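Local coordinates for ricin B lectin (Clostridium thermocellum, PDB 3VSF), which acts as a family 43 exo-beta-1,3-galactanase, probably hydrolysing the glycosidic bonds of beta-1,3-galactan, and carries a galactose-binding lectin-like module, at residues D176-N188 with F199-Y212. Numbering follows the deposited sequence.
Sequences DHGLPGYMSRDCN and FISAANENMDLHLY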
ATOM      1  N   ASP A 176       0.204 -26.015 -20.373  1.00 81.49           N
ATOM      2  CA  ASP A 176       0.997 -24.868 -19.948  1.00 80.27           C
ATOM      3  C   ASP A 176       2.288 -25.312 -19.265  1.00 78.88           C
ATOM      4  O   ASP A 176       2.306 -25.587 -18.064  1.00 75.90           O
ATOM      5  CB  ASP A 176       0.181 -23.967 -19.019  1.00 77.29           C
ATOM      6  CG  ASP A 176       0.825 -22.613 -18.806  1.00 75.80           C
ATOM      7  OD1 ASP A 176       0.458 -21.926 -17.830  1.00 74.89           O
ATOM      8  OD2 ASP A 176       1.698 -22.234 -19.615  1.00 77.92           O
ATOM      9  N   HIS A 177       3.363 -25.382 -20.045  1.00 78.61           N
ATOM     10  CA  HIS A 177       4.676 -25.776 -19.537  1.00 76.94           C
ATOM     11  C   HIS A 177       4.707 -27.197 -18.977  1.00 81.76           C
ATOM     12  O   HIS A 177       5.025 -27.406 -17.806  1.00 81.26           O
ATOM     13  CB  HIS A 177       5.176 -24.777 -18.489  1.00 78.58           C
ATOM     14  CG  HIS A 177       5.587 -23.457 -19.064  1.00 77.32           C
ATOM     15  ND1 HIS A 177       6.877 -23.192 -19.469  1.00 75.02           N
ATOM     16  CD2 HIS A 177       4.876 -22.332 -19.309  1.00 76.56           C
ATOM     17  CE1 HIS A 177       6.944 -21.958 -19.936  1.00 78.82           C
ATOM     18  NE2 HIS A 177       5.743 -21.414 -19.849  1.00 78.84           N
ATOM     19  N   GLY A 178       4.377 -28.169 -19.822  1.00 79.10           N
ATOM     20  CA  GLY A 178       4.499 -29.568 -19.459  1.00 78.99           C
ATOM     21  C   GLY A 178       3.248 -30.210 -18.888  1.00 83.54           C
ATOM     22  O   GLY A 178       3.054 -31.420 -19.018  1.00 83.27           O
ATOM     23  N   LEU A 179       2.396 -29.411 -18.255  1.00 78.98           N
ATOM     24  CA  LEU A 179       1.199 -29.945 -17.612  1.00 77.89           C
ATOM     25  C   LEU A 179      -0.087 -29.402 -18.228  1.00 79.30           C
ATOM     26  O   LEU A 179      -0.087 -28.334 -18.841  1.00 80.51           O
ATOM     27  CB  LEU A 179       1.228 -29.659 -16.107  1.00 75.41           C
ATOM     28  CG  LEU A 179       2.358 -30.320 -15.313  1.00 77.68           C
ATOM     29  CD1 LEU A 179       2.288 -29.922 -13.846  1.00 76.32           C
ATOM     30  CD2 LEU A 179       2.312 -31.834 -15.465  1.00 75.55           C
ATOM     31  N   PRO A 180      -1.192 -30.148 -18.073  1.00 80.95           N
ATOM     32  CA  PRO A 180      -2.503 -29.711 -18.560  1.00 81.30           C
ATOM     33  C   PRO A 180      -3.102 -28.643 -17.653  1.00 76.99           C
ATOM     34  O   PRO A 180      -3.050 -28.775 -16.430  1.00 76.59           O
ATOM     35  CB  PRO A 180      -3.339 -30.990 -18.491  1.00 78.51           C
ATOM     36  CG  PRO A 180      -2.721 -31.770 -17.386  1.00 77.76           C
ATOM     37  CD  PRO A 180      -1.246 -31.491 -17.470  1.00 80.37           C
ATOM     38  N   GLY A 181      -3.663 -27.598 -18.252  1.00 78.25           N
ATOM     39  CA  GLY A 181      -4.254 -26.513 -17.491  1.00 79.41           C
ATOM     40  C   GLY A 181      -3.292 -25.359 -17.279  1.00 77.00           C
ATOM     41  O   GLY A 181      -2.090 -25.561 -17.103  1.00 77.02           O
ATOM     42  N   TYR A 182      -3.828 -24.143 -17.297  1.00 77.84           N
ATOM     43  CA  TYR A 182      -3.030 -22.943 -17.084  1.00 71.70           C
ATOM     44  C   TYR A 182      -2.379 -22.948 -15.706  1.00 71.80           C
ATOM     45  O   TYR A 182      -3.003 -23.334 -14.717  1.00 72.93           O
ATOM     46  CB  TYR A 182      -3.906 -21.698 -17.228  1.00 69.04           C
ATOM     47  CG  TYR A 182      -4.393 -21.439 -18.634  1.00 68.24           C
ATOM     48  CD1 TYR A 182      -3.546 -21.587 -19.722  1.00 69.78           C
ATOM     49  CD2 TYR A 182      -5.703 -21.048 -18.872  1.00 69.76           C
ATOM     50  CE1 TYR A 182      -3.988 -21.349 -21.010  1.00 71.48           C
ATOM     51  CE2 TYR A 182      -6.156 -20.807 -20.155  1.00 71.61           C
ATOM     52  CZ  TYR A 182      -5.293 -20.960 -21.221  1.00 72.72           C
ATOM     53  OH  TYR A 182      -5.740 -20.722 -22.500  1.00 73.17           O
ATOM     54  N   MET A 183      -1.123 -22.516 -15.643  1.00 69.64           N
ATOM     55  CA  MET A 183      -0.437 -22.370 -14.365  1.00 69.83           C
ATOM     56  C   MET A 183      -1.124 -21.286 -13.542  1.00 67.77           C
ATOM     57  O   MET A 183      -1.671 -20.331 -14.093  1.00 66.21           O
ATOM     58  CB  MET A 183       1.038 -22.022 -14.573  1.00 71.07           C
ATOM     59  CG  MET A 183       1.821 -23.062 -15.360  1.00 71.55           C
ATOM     60  SD  MET A 183       3.597 -22.753 -15.386  1.00 75.88           S
ATOM     61  CE  MET A 183       4.010 -22.997 -13.661  1.00 69.82           C
ATOM     62  N   SER A 184      -1.099 -21.440 -12.223  1.00 65.99           N
ATOM     63  CA  SER A 184      -1.759 -20.491 -11.335  1.00 66.53           C
ATOM     64  C   SER A 184      -1.021 -20.364 -10.008  1.00 70.18           C
ATOM     65  O   SER A 184      -1.179 -21.200  -9.117  1.00 68.19           O
ATOM     66  CB  SER A 184      -3.210 -20.911 -11.089  1.00 64.24           C
ATOM     67  OG  SER A 184      -3.836 -20.063 -10.143  1.00 61.08           O
ATOM     68  N   ARG A 185      -0.213 -19.315  -9.883  1.00 70.89           N
ATOM     69  CA  ARG A 185       0.527 -19.066  -8.649  1.00 70.96           C
ATOM     70  C   ARG A 185      -0.085 -17.918  -7.849  1.00 69.37           C
ATOM     71  O   ARG A 185      -1.190 -18.047  -7.322  1.00 68.47           O
ATOM     72  CB  ARG A 185       2.005 -18.802  -8.945  1.00 71.44           C
ATOM     73  CG  ARG A 185       2.739 -20.010  -9.508  1.00 72.30           C
ATOM     74  CD  ARG A 185       4.237 -19.915  -9.268  1.00 76.47           C
ATOM     75  NE  ARG A 185       4.916 -21.177  -9.548  1.00 72.04           N
ATOM     76  CZ  ARG A 185       5.588 -21.435 -10.664  1.00 72.81           C
ATOM     77  NH1 ARG A 185       5.678 -20.514 -11.615  1.00 74.50           N
ATOM     78  NH2 ARG A 185       6.174 -22.613 -10.831  1.00 71.17           N
ATOM     79  N   ASP A 186       0.635 -16.803  -7.752  1.00 70.36           N
ATOM     80  CA  ASP A 186       0.127 -15.633  -7.042  1.00 67.03           C
ATOM     81  C   ASP A 186      -1.252 -15.259  -7.567  1.00 64.46           C
ATOM     82  O   ASP A 186      -1.441 -15.090  -8.770  1.00 65.58           O
ATOM     83  CB  ASP A 186       1.092 -14.454  -7.178  1.00 71.31           C
ATOM     84  CG  ASP A 186       2.370 -14.651  -6.385  1.00 74.01           C
ATOM     85  OD1 ASP A 186       2.736 -15.817  -6.126  1.00 72.97           O
ATOM     86  OD2 ASP A 186       3.007 -13.640  -6.019  1.00 69.26           O
ATOM     87  N   CYS A 187      -2.216 -15.131  -6.660  1.00 63.00           N
ATOM     88  CA  CYS A 187      -3.606 -14.941  -7.058  1.00 65.10           C
ATOM     89  C   CYS A 187      -4.333 -13.894  -6.219  1.00 68.36           C
ATOM     90  O   CYS A 187      -3.775 -13.337  -5.274  1.00 69.62           O
ATOM     91  CB  CYS A 187      -4.359 -16.267  -6.967  1.00 64.55           C
ATOM     92  SG  CYS A 187      -4.450 -16.932  -5.290  1.00 67.29           S
ATOM     93  N   ASN A 188      -5.589 -13.642  -6.579  1.00 67.95           N
ATOM     94  CA  ASN A 188      -6.443 -12.716  -5.847  1.00 68.00           C
ATOM     95  C   ASN A 188      -7.873 -12.771  -6.380  1.00 66.98           C
ATOM     96  O   ASN A 188      -8.100 -13.183  -7.517  1.00 66.46           O
ATOM     97  CB  ASN A 188      -5.896 -11.290  -5.939  1.00 67.33           C
ATOM     98  CG  ASN A 188      -6.204 -10.467  -4.704  1.00 69.84           C
ATOM     99  OD1 ASN A 188      -7.209 -10.690  -4.029  1.00 69.81           O
ATOM    100  ND2 ASN A 188      -5.333  -9.513  -4.397  1.00 68.14           N
ATOM    101  N   PHE A 199     -11.494 -14.382 -10.532  1.00 72.43           N
ATOM    102  CA  PHE A 199     -10.273 -14.922  -9.951  1.00 69.36           C
ATOM    103  C   PHE A 199      -9.100 -14.603 -10.868  1.00 69.04           C
ATOM    104  O   PHE A 199      -9.143 -14.890 -12.064  1.00 73.04           O
ATOM    105  CB  PHE A 199     -10.398 -16.435  -9.755  1.00 69.89           C
ATOM    106  CG  PHE A 199      -9.139 -17.092  -9.265  1.00 68.52           C
ATOM    107  CD1 PHE A 199      -8.831 -17.112  -7.915  1.00 67.38           C
ATOM    108  CD2 PHE A 199      -8.268 -17.702 -10.154  1.00 66.87           C
ATOM    109  CE1 PHE A 199      -7.674 -17.720  -7.460  1.00 64.38           C
ATOM    110  CE2 PHE A 199      -7.110 -18.311  -9.706  1.00 66.01           C
ATOM    111  CZ  PHE A 199      -6.814 -18.320  -8.357  1.00 64.20           C
ATOM    112  N   ILE A 200      -8.058 -14.001 -10.310  1.00 68.14           N
ATOM    113  CA  ILE A 200      -6.891 -13.625 -11.095  1.00 68.90           C
ATOM    114  C   ILE A 200      -5.635 -14.289 -10.545  1.00 66.26           C
ATOM    115  O   ILE A 200      -5.454 -14.386  -9.332  1.00 65.69           O
ATOM    116  CB  ILE A 200      -6.708 -12.090 -11.133  1.00 69.05           C
ATOM    117  CG1 ILE A 200      -5.570 -11.707 -12.082  1.00 68.94           C
ATOM    118  CG2 ILE A 200      -6.458 -11.543  -9.734  1.00 62.87           C
ATOM    119  CD1 ILE A 200      -5.395 -10.214 -12.248  1.00 68.04           C
ATOM    120  N   SER A 201      -4.773 -14.756 -11.443  1.00 64.78           N
ATOM    121  CA  SER A 201      -3.541 -15.424 -11.038  1.00 65.55           C
ATOM    122  C   SER A 201      -2.492 -15.372 -12.143  1.00 66.42           C
ATOM    123  O   SER A 201      -2.816 -15.163 -13.312  1.00 66.95           O
ATOM    124  CB  SER A 201      -3.820 -16.877 -10.645  1.00 67.65           C
ATOM    125  OG  SER A 201      -4.310 -17.623 -11.746  1.00 70.03           O
ATOM    126  N   ALA A 202      -1.233 -15.565 -11.763  1.00 68.15           N
ATOM    127  CA  ALA A 202      -0.129 -15.541 -12.714  1.00 68.97           C
ATOM    128  C   ALA A 202       0.017 -16.878 -13.433  1.00 70.46           C
ATOM    129  O   ALA A 202       0.232 -17.915 -12.801  1.00 68.16           O
ATOM    130  CB  ALA A 202       1.167 -15.169 -12.012  1.00 66.80           C
ATOM    131  N   ALA A 203      -0.097 -16.848 -14.757  1.00 70.37           N
ATOM    132  CA  ALA A 203       0.030 -18.052 -15.567  1.00 71.24           C
ATOM    133  C   ALA A 203       1.239 -17.970 -16.495  1.00 70.88           C
ATOM    134  O   ALA A 203       1.928 -16.952 -16.541  1.00 73.72           O
ATOM    135  CB  ALA A 203      -1.240 -18.284 -16.371  1.00 72.05           C
ATOM    136  N   ASN A 204       1.487 -19.050 -17.229  1.00 71.09           N
ATOM    137  CA  ASN A 204       2.589 -19.099 -18.185  1.00 70.93           C
ATOM    138  C   ASN A 204       3.930 -18.760 -17.536  1.00 71.94           C
ATOM    139  O   ASN A 204       4.662 -17.898 -18.019  1.00 73.57           O
ATOM    140  CB  ASN A 204       2.313 -18.158 -19.361  1.00 70.00           C
ATOM    141  CG  ASN A 204       3.206 -18.438 -20.556  1.00 71.69           C
ATOM    142  OD1 ASN A 204       4.297 -18.990 -20.416  1.00 76.30           O
ATOM    143  ND2 ASN A 204       2.745 -18.053 -21.740  1.00 70.15           N
ATOM    144  N   GLU A 205       4.243 -19.446 -16.440  1.00 72.87           N
ATOM    145  CA  GLU A 205       5.484 -19.209 -15.706  1.00 74.76           C
ATOM    146  C   GLU A 205       5.552 -17.798 -15.125  1.00 74.49           C
ATOM    147  O   GLU A 205       6.570 -17.116 -15.246  1.00 73.26           O
ATOM    148  CB  GLU A 205       6.702 -19.469 -16.597  1.00 76.07           C
ATOM    149  CG  GLU A 205       7.087 -20.933 -16.705  1.00 76.09           C
ATOM    150  CD  GLU A 205       7.511 -21.519 -15.373  1.00 78.70           C
ATOM    151  OE1 GLU A 205       6.822 -22.438 -14.881  1.00 80.75           O
ATOM    152  OE2 GLU A 205       8.534 -21.063 -14.817  1.00 76.51           O
ATOM    153  N   ASN A 206       4.462 -17.372 -14.492  1.00 75.96           N
ATOM    154  CA  ASN A 206       4.388 -16.050 -13.875  1.00 73.07           C
ATOM    155  C   ASN A 206       4.678 -14.910 -14.850  1.00 72.40           C
ATOM    156  O   ASN A 206       4.890 -13.770 -14.437  1.00 76.73           O
ATOM    157  CB  ASN A 206       5.331 -15.965 -12.671  1.00 71.57           C
ATOM    158  CG  ASN A 206       5.027 -17.010 -11.614  1.00 74.30           C
ATOM    159  OD1 ASN A 206       3.913 -17.532 -11.541  1.00 79.12           O
ATOM    160  ND2 ASN A 206       6.018 -17.320 -10.786  1.00 70.84           N
ATOM    161  N   MET A 207       4.682 -15.218 -16.143  1.00 70.55           N
ATOM    162  CA  MET A 207       4.967 -14.216 -17.163  1.00 71.89           C
ATOM    163  C   MET A 207       3.701 -13.490 -17.602  1.00 73.28           C
ATOM    164  O   MET A 207       3.751 -12.333 -18.020  1.00 74.15           O
ATOM    165  CB  MET A 207       5.647 -14.858 -18.373  1.00 72.83           C
ATOM    166  CG  MET A 207       6.995 -15.491 -18.070  1.00 74.73           C
ATOM    167  SD  MET A 207       8.237 -14.288 -17.558  1.00 87.32           S
ATOM    168  CE  MET A 207       8.240 -13.181 -18.967  1.00 80.40           C
ATOM    169  N   ASP A 208       2.566 -14.175 -17.508  1.00 72.57           N
ATOM    170  CA  ASP A 208       1.292 -13.595 -17.912  1.00 69.73           C
ATOM    171  C   ASP A 208       0.289 -13.613 -16.766  1.00 69.55           C
ATOM    172  O   ASP A 208       0.328 -14.493 -15.907  1.00 70.39           O
ATOM    173  CB  ASP A 208       0.719 -14.347 -19.117  1.00 71.51           C
ATOM    174  CG  ASP A 208       1.695 -14.427 -20.276  1.00 74.59           C
ATOM    175  OD1 ASP A 208       2.592 -13.563 -20.361  1.00 77.30           O
ATOM    176  OD2 ASP A 208       1.564 -15.355 -21.103  1.00 70.41           O
ATOM    177  N   LEU A 209      -0.604 -12.629 -16.751  1.00 70.13           N
ATOM    178  CA  LEU A 209      -1.687 -12.594 -15.778  1.00 69.02           C
ATOM    179  C   LEU A 209      -2.984 -13.064 -16.420  1.00 73.58           C
ATOM    180  O   LEU A 209      -3.375 -12.575 -17.480  1.00 74.39           O
ATOM    181  CB  LEU A 209      -1.867 -11.185 -15.210  1.00 69.57           C
ATOM    182  CG  LEU A 209      -0.895 -10.747 -14.113  1.00 70.66           C
ATOM    183  CD1 LEU A 209      -1.148  -9.298 -13.724  1.00 67.97           C
ATOM    184  CD2 LEU A 209      -1.015 -11.657 -12.903  1.00 65.86           C
ATOM    185  N   HIS A 210      -3.644 -14.020 -15.779  1.00 71.34           N
ATOM    186  CA  HIS A 210      -4.915 -14.528 -16.277  1.00 71.15           C
ATOM    187  C   HIS A 210      -6.076 -14.093 -15.389  1.00 72.84           C
ATOM    188  O   HIS A 210      -6.073 -14.335 -14.182  1.00 72.46           O
ATOM    189  CB  HIS A 210      -4.880 -16.054 -16.396  1.00 71.40           C
ATOM    190  CG  HIS A 210      -4.184 -16.550 -17.626  1.00 72.57           C
ATOM    191  ND1 HIS A 210      -4.064 -17.890 -17.924  1.00 71.13           N
ATOM    192  CD2 HIS A 210      -3.577 -15.885 -18.637  1.00 72.04           C
ATOM    193  CE1 HIS A 210      -3.409 -18.030 -19.062  1.00 70.96           C
ATOM    194  NE2 HIS A 210      -3.102 -16.828 -19.516  1.00 74.02           N
ATOM    195  N   LEU A 211      -7.062 -13.441 -15.997  1.00 71.67           N
ATOM    196  CA  LEU A 211      -8.270 -13.046 -15.288  1.00 72.41           C
ATOM    197  C   LEU A 211      -9.401 -14.009 -15.625  1.00 72.73           C
ATOM    198  O   LEU A 211      -9.930 -13.991 -16.735  1.00 72.28           O
ATOM    199  CB  LEU A 211      -8.671 -11.618 -15.659  1.00 71.71           C
ATOM    200  CG  LEU A 211      -9.926 -11.070 -14.975  1.00 72.62           C
ATOM    201  CD1 LEU A 211      -9.747 -11.043 -13.465  1.00 71.16           C
ATOM    202  CD2 LEU A 211     -10.266  -9.686 -15.502  1.00 74.95           C
ATOM    203  N   TYR A 212      -9.762 -14.854 -14.665  1.00 72.77           N
ATOM    204  CA  TYR A 212     -10.813 -15.842 -14.871  1.00 73.49           C
ATOM    205  C   TYR A 212     -12.150 -15.352 -14.330  1.00 74.14           C
ATOM    206  O   TYR A 212     -12.227 -14.841 -13.214  1.00 73.47           O
ATOM    207  CB  TYR A 212     -10.445 -17.168 -14.199  1.00 74.54           C
ATOM    208  CG  TYR A 212      -9.112 -17.736 -14.626  1.00 72.54           C
ATOM    209  CD1 TYR A 212      -8.993 -18.477 -15.795  1.00 70.19           C
ATOM    210  CD2 TYR A 212      -7.974 -17.538 -13.856  1.00 72.99           C
ATOM    211  CE1 TYR A 212      -7.774 -19.000 -16.187  1.00 70.70           C
ATOM    212  CE2 TYR A 212      -6.753 -18.058 -14.240  1.00 74.63           C
ATOM    213  CZ  TYR A 212      -6.659 -18.788 -15.406  1.00 71.51           C
ATOM    214  OH  TYR A 212      -5.444 -19.305 -15.789  1.00 70.12           O
TER
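Tyr182 meets His210 and Tyr212 of the hairpin 199-212 from CB to CZ. Tyr182 CB lies 3.2 Å from Tyr212 OH. Beyond it, CG anti to the carbonyl carbon (chi1 -69°) brings the ring across His210, whose CE1 edge points at the centre of the tyrosine face in a T-shaped pair (planes at 76°). Tyr182 CG and CD1 are each 3.6 Å from His210 CE1, and Tyr182 CE1, CE2 and CZ meet that same atom slightly farther off. Tyr182 CD2 lies 3.6 Å from Tyr212 OH, with the edge of the Tyr212 ring just beyond. A hydrogen bond from His210 ND1 to Tyr212 OH, within the imidazole plane, fixes the rotation of that ring. Nearby, Asp176 OD1 takes two backbone N-H groups, Met183 N on its anti lone pair and Asn204 N on its syn lone pair (3.1 Å), tying the loop to the type I' turn 204-207. There His177 NE2 donates to Asn204 OD1 (2.9 Å), and Glu205 CG sits over the imidazole face. Ser184 OG and Ser201 OG share a hydrogen bond (3.0 Å) before Asn188 and Ile200 pair antiparallel. The loop thus leads into strand 187-191, the first, edge strand of a four-stranded blade in the family's five-bladed propeller; Phe199 meets Trp134 of the preceding blade, and Ile200 packs on Leu248 of the following one.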